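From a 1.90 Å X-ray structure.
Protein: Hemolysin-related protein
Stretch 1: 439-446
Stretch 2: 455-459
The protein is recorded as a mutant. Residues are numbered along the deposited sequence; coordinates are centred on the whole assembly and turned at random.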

# COMPACT_ATOMS: atom_id res chain seq x y z
N ASP A 439 -6.80 15.23 1.13
CA ASP A 439 -6.82 13.91 1.77
C ASP A 439 -5.50 13.15 1.63
O ASP A 439 -5.29 12.17 2.35
CB ASP A 439 -7.95 13.07 1.19
N GLN A 440 -4.61 13.58 0.72
CA GLN A 440 -3.36 12.85 0.48
C GLN A 440 -2.16 13.79 0.48
O GLN A 440 -1.14 13.51 -0.17
CB GLN A 440 -3.43 12.08 -0.84
CG GLN A 440 -4.71 11.27 -1.04
CD GLN A 440 -4.89 10.14 -0.03
OE1 GLN A 440 -4.04 9.91 0.83
NE2 GLN A 440 -6.00 9.42 -0.14
N SER A 441 -2.24 14.89 1.22
CA SER A 441 -1.12 15.83 1.28
C SER A 441 0.11 15.22 1.93
O SER A 441 1.21 15.76 1.79
CB SER A 441 -1.53 17.09 2.04
OG SER A 441 -1.82 16.79 3.39
N HIS A 442 -0.05 14.11 2.65
CA HIS A 442 1.06 13.42 3.30
C HIS A 442 1.75 12.40 2.40
O HIS A 442 2.83 11.92 2.75
CB HIS A 442 0.55 12.72 4.56
CG HIS A 442 -0.48 11.66 4.29
ND1 HIS A 442 -1.79 11.97 3.99
CD2 HIS A 442 -0.39 10.31 4.24
CE1 HIS A 442 -2.46 10.85 3.78
NE2 HIS A 442 -1.63 9.83 3.92
N MET A 443 1.15 12.06 1.26
CA MET A 443 1.65 11.00 0.40
C MET A 443 2.77 11.50 -0.50
O MET A 443 2.77 12.65 -0.96
CB MET A 443 0.53 10.44 -0.47
CG MET A 443 -0.57 9.71 0.30
SD MET A 443 0.06 8.29 1.20
CE MET A 443 0.58 7.24 -0.17
N GLY A 444 3.73 10.62 -0.76
CA GLY A 444 4.80 10.91 -1.69
C GLY A 444 5.09 9.71 -2.56
O GLY A 444 4.80 8.56 -2.21
N ILE A 445 5.68 10.00 -3.72
CA ILE A 445 6.15 9.00 -4.67
C ILE A 445 7.64 9.24 -4.85
O ILE A 445 8.04 10.33 -5.27
CB ILE A 445 5.42 9.09 -6.01
CG1 ILE A 445 3.92 8.85 -5.83
CG2 ILE A 445 5.99 8.11 -7.01
CD1 ILE A 445 3.08 9.53 -6.89
N VAL A 446 8.46 8.24 -4.56
CA VAL A 446 9.91 8.40 -4.62
C VAL A 446 10.50 7.31 -5.50
O VAL A 446 10.04 6.16 -5.48
CB VAL A 446 10.54 8.38 -3.21
CG1 VAL A 446 10.35 7.03 -2.54
CG2 VAL A 446 12.01 8.77 -3.27
N MET A 455 11.63 12.83 -5.04
CA MET A 455 10.38 12.67 -4.32
C MET A 455 9.34 13.60 -4.93
O MET A 455 9.60 14.80 -5.10
CB MET A 455 10.56 13.01 -2.83
CG MET A 455 9.28 13.04 -2.01
SD MET A 455 8.63 11.40 -1.68
CE MET A 455 9.88 10.78 -0.54
N TYR A 456 8.17 13.05 -5.23
CA TYR A 456 7.04 13.80 -5.78
C TYR A 456 5.85 13.74 -4.83
O TYR A 456 5.63 12.74 -4.15
CB TYR A 456 6.63 13.24 -7.15
CG TYR A 456 7.58 13.62 -8.25
CD1 TYR A 456 8.76 12.92 -8.46
CD2 TYR A 456 7.32 14.71 -9.08
CE1 TYR A 456 9.64 13.28 -9.46
CE2 TYR A 456 8.19 15.07 -10.08
CZ TYR A 456 9.35 14.36 -10.27
OH TYR A 456 10.23 14.71 -11.27
N ASP A 457 5.06 14.82 -4.80
CA ASP A 457 3.80 14.76 -4.07
C ASP A 457 2.71 14.15 -4.96
O ASP A 457 2.94 13.80 -6.12
CB ASP A 457 3.42 16.14 -3.52
CG ASP A 457 3.01 17.14 -4.60
OD1 ASP A 457 2.75 16.75 -5.76
OD2 ASP A 457 2.95 18.34 -4.26
N ALA A 458 1.51 14.01 -4.40
CA ALA A 458 0.44 13.32 -5.11
C ALA A 458 0.02 14.03 -6.39
O ALA A 458 -0.55 13.39 -7.29
CB ALA A 458 -0.78 13.15 -4.20
N GLN A 459 0.30 15.33 -6.51
CA GLN A 459 -0.10 16.12 -7.66
C GLN A 459 0.99 16.20 -8.73
O GLN A 459 0.76 16.83 -9.77
CB GLN A 459 -0.47 17.55 -7.22
CG GLN A 459 -1.80 17.65 -6.50
CD GLN A 459 -1.78 17.01 -5.13
OE1 GLN A 459 -0.88 17.26 -4.32
NE2 GLN A 459 -2.76 16.17 -4.85
O HOH W 1 1.02 14.59 -1.52

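The two stretches meet as neighbouring antiparallel strands, and the direct hydrogen bonds of the contact all run between backbone atoms. Ile-445 and Tyr-456 form the hydrogen-bonded pair of the ladder. Ile-445 N donates to Tyr-456 O at 2.8 Å, and Tyr-456 N donates to Ile-445 O at 2.7 Å. Both bonds are short and nearly straight, with angles at the hydrogen of 166° and 163°. These are the only direct hydrogen bonds between the stretches.

The same two carbonyl oxygens also receive CA-H...O contacts. Gly-444 CA lies 3.2 Å from Tyr-456 O, and Met-455 CA lies 3.4 Å from Ile-445 O. In each case the CA belongs to the residue just before the NH donor, so each oxygen is approached by two successive groups of the opposing strand.

Toward the turn, a water links the two stretches. The water donates to Gln-440 O at 2.8 Å and to Met-443 O at 2.7 Å, and it accepts from Ala-458 N at 3.0 Å. Met-443 O and Ala-458 N are themselves 3.9 Å apart, too far for a direct hydrogen bond, and the water bridges them. Gln-440 O also accepts a hydrogen bond from Met-443 N at 3.1 Å, within the type I turn from Gln-440 to Met-443. The water therefore ties this turn to the other stretch.

Within the second stretch, Gln-459 N donates to Asp-457 OD1 at 2.9 Å. The angle of 130° shows that this bond is bent. It joins the side chain of Asp-457 to the backbone two residues on.

The apolar packing falls on both faces of the sheet. Val-446 and Met-455 form a non-hydrogen-bonded pair whose side chains share one face. Met-455 has chi angles t, p, p, and Met-455 CE comes to 3.7 Å from Val-446 CB. Met-455 SD lies 3.9 Å from Gly-444 CA. The absence of a side chain at Gly-444 leaves room for this sulfur: an ideal CB there would sit 2.7 Å from Met-455 SD, a clash.

Ile-445 and Tyr-456 point to the other face. Ile-445 CB and Tyr-456 CB are 4.5 Å apart, a looser approach. Tyr-456 CB comes closest, 3.7 Å from Ile-445 O, which also lies at the edge of the ring, near its plane; the end of the side chain leads away.

At the turn, Ala-458 CB packs 4.1 Å from Gln-440 O and 4.4 Å from Gln-440 CB. The rest of the Gln-440 side chain leads away, and its NE2 is hydrogen-bonded elsewhere in the structure.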